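Local coordinates for alpha-hemoglobin-stabilizing protein (Homo sapiens, PDB 1Z8U) that acts as a chaperone that binds free alpha-hemoglobin and protects it from precipitation and harmful aggregation during normal erythroid cell development, at residues A[10-21]-A[41-52]. The protein carries 1 engineered substitution. Residues are numbered along the deposited sequence; the frame is centred on the assembly and turned at random.
Sequences LISAGLKEFSVL and VEDWMNFYINYY
Tyr52 gives its phenol proton to Glu17, the OH to OE2 distance a very short 2.5 Å, and this bond joins segments 10-21 and 41-52, on helices 5-23 and 34-52 of the protein's antiparallel three-helix bundle, the segment axes at 150°. The carboxylate meets the ring at its edge with the two planes only 20° apart, brought there by a Glu17 chain extended beyond CG (chi2 166°). Gly14 lets the tyrosine in: Tyr52 CE2 comes to 3.3 Å from Gly14 CA, where a CB would collide. The Leu10 side chain slides past the ring, Leu10 CG 3.6 Å from Tyr52 CD1 and Leu10 O over one face, and Ala13 completes the hole that takes this knob. A leucine in place of Tyr52 would probably leave Glu17 without its hydroxyl mate and open a gap beside Gly14. One turn back, Tyr48 is a second knob, among Gly14, Glu17, Phe18 and Leu21. Phe18 turns its edge to the Tyr48 face in a T-shaped stack, planes at 84°, while Phe18 CZ rests 3.9 Å from Met45 CG. Trp44 and Phe47 also meet side chains of the partner protein's chain. Farther along, Leu21 CD1 sits over one face of the Trp44 indole, 3.8 Å from Trp44 CD2.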
loop_
_atom_site.group_PDB
_atom_site.type_symbol
_atom_site.label_atom_id
_atom_site.label_comp_id
_atom_site.label_asym_id
_atom_site.label_seq_id
_atom_site.Cartn_x
_atom_site.Cartn_y
_atom_site.Cartn_z
ATOM N N LEU A 10 -9.498 10.215 -17.908
ATOM C CA LEU A 10 -9.220 9.067 -17.055
ATOM C C LEU A 10 -7.753 9.144 -16.620
ATOM O O LEU A 10 -7.432 9.037 -15.440
ATOM C CB LEU A 10 -9.462 7.778 -17.845
ATOM C CG LEU A 10 -9.708 6.470 -17.095
ATOM C CD1 LEU A 10 -11.084 6.514 -16.439
ATOM C CD2 LEU A 10 -9.622 5.299 -18.067
ATOM N N ILE A 11 -6.871 9.338 -17.593
ATOM C CA ILE A 11 -5.440 9.446 -17.340
ATOM C C ILE A 11 -5.139 10.645 -16.437
ATOM O O ILE A 11 -4.181 10.637 -15.661
ATOM C CB ILE A 11 -4.669 9.605 -18.672
ATOM C CG1 ILE A 11 -4.921 8.381 -19.557
ATOM C CG2 ILE A 11 -3.178 9.775 -18.408
ATOM C CD1 ILE A 11 -4.230 8.438 -20.910
ATOM N N SER A 12 -5.969 11.675 -16.537
ATOM C CA SER A 12 -5.783 12.870 -15.729
ATOM C C SER A 12 -6.172 12.592 -14.277
ATOM O O SER A 12 -5.532 13.093 -13.349
ATOM C CB SER A 12 -6.626 14.019 -16.293
ATOM O OG SER A 12 -6.172 15.276 -15.809
ATOM N N ALA A 13 -7.218 11.787 -14.096
ATOM C CA ALA A 13 -7.717 11.411 -12.773
ATOM C C ALA A 13 -6.682 10.617 -11.985
ATOM O O ALA A 13 -6.403 10.925 -10.825
ATOM C CB ALA A 13 -8.992 10.586 -12.914
ATOM N N GLY A 14 -6.121 9.594 -12.622
ATOM C CA GLY A 14 -5.123 8.768 -11.971
ATOM C C GLY A 14 -3.879 9.527 -11.554
ATOM O O GLY A 14 -3.182 9.135 -10.619
ATOM N N LEU A 15 -3.596 10.619 -12.251
ATOM C CA LEU A 15 -2.425 11.432 -11.950
ATOM C C LEU A 15 -2.710 12.373 -10.784
ATOM O O LEU A 15 -1.794 12.818 -10.089
ATOM C CB LEU A 15 -2.010 12.221 -13.193
ATOM C CG LEU A 15 -1.563 11.345 -14.365
ATOM C CD1 LEU A 15 -1.415 12.186 -15.619
ATOM C CD2 LEU A 15 -0.248 10.663 -14.015
ATOM N N LYS A 16 -3.982 12.682 -10.577
ATOM C CA LYS A 16 -4.349 13.549 -9.475
ATOM C C LYS A 16 -4.350 12.647 -8.252
ATOM O O LYS A 16 -3.754 12.967 -7.216
ATOM C CB LYS A 16 -5.742 14.150 -9.693
ATOM C CG LYS A 16 -6.055 15.306 -8.747
ATOM C CD LYS A 16 -7.404 15.945 -9.034
ATOM C CE LYS A 16 -7.612 17.182 -8.167
ATOM N NZ LYS A 16 -7.511 16.876 -6.709
ATOM N N GLU A 17 -5.014 11.506 -8.398
ATOM C CA GLU A 17 -5.100 10.512 -7.336
ATOM C C GLU A 17 -3.689 10.080 -6.935
ATOM O O GLU A 17 -3.407 9.861 -5.762
ATOM C CB GLU A 17 -5.914 9.304 -7.825
ATOM C CG GLU A 17 -7.357 9.660 -8.228
ATOM C CD GLU A 17 -8.063 8.569 -9.031
ATOM O OE1 GLU A 17 -9.251 8.757 -9.381
ATOM O OE2 GLU A 17 -7.434 7.530 -9.315
ATOM N N PHE A 18 -2.801 9.980 -7.918
ATOM C CA PHE A 18 -1.427 9.576 -7.666
ATOM C C PHE A 18 -0.660 10.633 -6.876
ATOM O O PHE A 18 0.257 10.315 -6.109
ATOM C CB PHE A 18 -0.703 9.306 -8.987
ATOM C CG PHE A 18 0.638 8.658 -8.815
ATOM C CD1 PHE A 18 0.735 7.354 -8.332
ATOM C CD2 PHE A 18 1.801 9.350 -9.112
ATOM C CE1 PHE A 18 1.968 6.753 -8.148
ATOM C CE2 PHE A 18 3.045 8.762 -8.935
ATOM C CZ PHE A 18 3.129 7.459 -8.450
ATOM N N SER A 19 -1.033 11.896 -7.060
ATOM C CA SER A 19 -0.361 12.982 -6.360
ATOM C C SER A 19 -0.777 13.070 -4.906
ATOM O O SER A 19 0.055 13.310 -4.036
ATOM C CB SER A 19 -0.625 14.312 -7.059
ATOM O OG SER A 19 0.110 14.384 -8.264
ATOM N N VAL A 20 -2.064 12.888 -4.632
ATOM C CA VAL A 20 -2.502 12.937 -3.247
ATOM C C VAL A 20 -1.822 11.770 -2.529
ATOM O O VAL A 20 -1.461 11.878 -1.354
ATOM C CB VAL A 20 -4.042 12.836 -3.111
ATOM C CG1 VAL A 20 -4.577 11.670 -3.900
ATOM C CG2 VAL A 20 -4.403 12.679 -1.660
ATOM N N LEU A 21 -1.624 10.666 -3.252
ATOM C CA LEU A 21 -0.958 9.500 -2.684
ATOM C C LEU A 21 0.471 9.918 -2.362
ATOM O O LEU A 21 0.930 9.795 -1.224
ATOM C CB LEU A 21 -0.924 8.340 -3.691
ATOM C CG LEU A 21 -0.817 6.885 -3.202
ATOM C CD1 LEU A 21 0.160 6.122 -4.096
ATOM C CD2 LEU A 21 -0.368 6.815 -1.754
ATOM N N VAL A 41 7.152 2.351 -4.884
ATOM C CA VAL A 41 6.580 3.236 -5.903
ATOM C C VAL A 41 6.230 2.503 -7.192
ATOM O O VAL A 41 5.157 2.720 -7.751
ATOM C CB VAL A 41 7.522 4.436 -6.220
ATOM C CG1 VAL A 41 6.899 5.342 -7.303
ATOM C CG2 VAL A 41 7.763 5.250 -4.956
ATOM N N GLU A 42 7.107 1.626 -7.670
ATOM C CA GLU A 42 6.779 0.909 -8.892
ATOM C C GLU A 42 5.547 0.044 -8.677
ATOM O O GLU A 42 4.759 -0.137 -9.607
ATOM C CB GLU A 42 7.946 0.053 -9.377
ATOM C CG GLU A 42 8.332 0.338 -10.837
ATOM C CD GLU A 42 7.302 -0.128 -11.861
ATOM O OE1 GLU A 42 7.475 0.173 -13.067
ATOM O OE2 GLU A 42 6.326 -0.797 -11.463
ATOM N N ASP A 43 5.370 -0.486 -7.463
ATOM C CA ASP A 43 4.183 -1.292 -7.172
ATOM C C ASP A 43 2.963 -0.381 -7.246
ATOM O O ASP A 43 1.917 -0.756 -7.786
ATOM C CB ASP A 43 4.273 -1.933 -5.786
ATOM C CG ASP A 43 5.146 -3.176 -5.772
ATOM O OD1 ASP A 43 5.392 -3.715 -4.677
ATOM O OD2 ASP A 43 5.582 -3.627 -6.849
ATOM N N TRP A 44 3.106 0.829 -6.719
ATOM C CA TRP A 44 2.018 1.795 -6.763
ATOM C C TRP A 44 1.674 2.147 -8.205
ATOM O O TRP A 44 0.507 2.346 -8.532
ATOM C CB TRP A 44 2.391 3.066 -6.011
ATOM C CG TRP A 44 2.494 2.877 -4.534
ATOM C CD1 TRP A 44 1.937 1.875 -3.789
ATOM C CD2 TRP A 44 3.136 3.758 -3.606
ATOM N NE1 TRP A 44 2.192 2.081 -2.457
ATOM C CE2 TRP A 44 2.927 3.229 -2.315
ATOM C CE3 TRP A 44 3.867 4.948 -3.741
ATOM C CZ2 TRP A 44 3.424 3.851 -1.162
ATOM C CZ3 TRP A 44 4.360 5.564 -2.598
ATOM C CH2 TRP A 44 4.137 5.014 -1.324
ATOM N N MET A 45 2.680 2.229 -9.072
ATOM C CA MET A 45 2.401 2.545 -10.473
ATOM C C MET A 45 1.816 1.332 -11.188
ATOM O O MET A 45 0.835 1.454 -11.916
ATOM C CB MET A 45 3.662 3.065 -11.182
ATOM C CG MET A 45 4.052 4.452 -10.693
ATOM S SD MET A 45 5.367 5.241 -11.621
ATOM C CE MET A 45 6.787 4.839 -10.616
ATOM N N ASN A 46 2.399 0.157 -10.972
ATOM C CA ASN A 46 1.857 -1.050 -11.585
ATOM C C ASN A 46 0.380 -1.063 -11.212
ATOM O O ASN A 46 -0.496 -1.241 -12.055
ATOM C CB ASN A 46 2.547 -2.301 -11.023
ATOM C CG ASN A 46 3.943 -2.504 -11.588
ATOM O OD1 ASN A 46 4.680 -3.398 -11.159
ATOM N ND2 ASN A 46 4.312 -1.681 -12.560
ATOM N N PHE A 47 0.132 -0.841 -9.926
ATOM C CA PHE A 47 -1.207 -0.801 -9.358
ATOM C C PHE A 47 -2.165 0.077 -10.168
ATOM O O PHE A 47 -3.213 -0.394 -10.594
ATOM C CB PHE A 47 -1.115 -0.313 -7.897
ATOM C CG PHE A 47 -2.423 0.132 -7.317
ATOM C CD1 PHE A 47 -2.505 1.331 -6.613
ATOM C CD2 PHE A 47 -3.583 -0.623 -7.506
ATOM C CE1 PHE A 47 -3.719 1.781 -6.107
ATOM C CE2 PHE A 47 -4.805 -0.185 -7.006
ATOM C CZ PHE A 47 -4.876 1.021 -6.304
ATOM N N TYR A 48 -1.815 1.348 -10.367
ATOM C CA TYR A 48 -2.661 2.268 -11.136
ATOM C C TYR A 48 -2.870 1.790 -12.567
ATOM O O TYR A 48 -3.974 1.855 -13.105
ATOM C CB TYR A 48 -2.054 3.671 -11.175
ATOM C CG TYR A 48 -2.387 4.514 -9.975
ATOM C CD1 TYR A 48 -2.058 4.084 -8.688
ATOM C CD2 TYR A 48 -3.019 5.753 -10.118
ATOM C CE1 TYR A 48 -2.344 4.865 -7.571
ATOM C CE2 TYR A 48 -3.312 6.550 -9.000
ATOM C CZ TYR A 48 -2.965 6.095 -7.729
ATOM O OH TYR A 48 -3.198 6.872 -6.621
ATOM N N ILE A 49 -1.805 1.315 -13.190
ATOM C CA ILE A 49 -1.917 0.838 -14.553
ATOM C C ILE A 49 -2.895 -0.325 -14.616
ATOM O O ILE A 49 -3.855 -0.289 -15.380
ATOM C CB ILE A 49 -0.552 0.397 -15.088
ATOM C CG1 ILE A 49 0.335 1.621 -15.283
ATOM C CG2 ILE A 49 -0.712 -0.344 -16.395
ATOM C CD1 ILE A 49 1.756 1.269 -15.627
ATOM N N ASN A 50 -2.661 -1.349 -13.802
ATOM C CA ASN A 50 -3.532 -2.517 -13.795
ATOM C C ASN A 50 -4.956 -2.138 -13.423
ATOM O O ASN A 50 -5.895 -2.869 -13.725
ATOM C CB ASN A 50 -3.003 -3.570 -12.822
ATOM C CG ASN A 50 -1.562 -3.982 -13.125
ATOM O OD1 ASN A 50 -1.035 -4.926 -12.526
ATOM N ND2 ASN A 50 -0.916 -3.271 -14.050
ATOM N N TYR A 51 -5.117 -0.990 -12.771
ATOM C CA TYR A 51 -6.445 -0.532 -12.380
ATOM C C TYR A 51 -7.164 0.068 -13.574
ATOM O O TYR A 51 -8.210 -0.426 -13.992
ATOM C CB TYR A 51 -6.370 0.526 -11.269
ATOM C CG TYR A 51 -7.706 1.196 -10.981
ATOM C CD1 TYR A 51 -7.898 2.554 -11.235
ATOM C CD2 TYR A 51 -8.785 0.463 -10.464
ATOM C CE1 TYR A 51 -9.136 3.175 -10.978
ATOM C CE2 TYR A 51 -10.018 1.066 -10.205
ATOM C CZ TYR A 51 -10.189 2.422 -10.459
ATOM O OH TYR A 51 -11.396 3.031 -10.171
ATOM N N TYR A 52 -6.596 1.146 -14.107
ATOM C CA TYR A 52 -7.168 1.836 -15.248
ATOM C C TYR A 52 -7.146 0.996 -16.502
ATOM O O TYR A 52 -7.666 1.412 -17.522
ATOM C CB TYR A 52 -6.426 3.144 -15.504
ATOM C CG TYR A 52 -6.769 4.215 -14.509
ATOM C CD1 TYR A 52 -8.077 4.685 -14.393
ATOM C CD2 TYR A 52 -5.795 4.753 -13.674
ATOM C CE1 TYR A 52 -8.407 5.664 -13.472
ATOM C CE2 TYR A 52 -6.112 5.735 -12.747
ATOM C CZ TYR A 52 -7.417 6.188 -12.653
ATOM O OH TYR A 52 -7.727 7.187 -11.765
#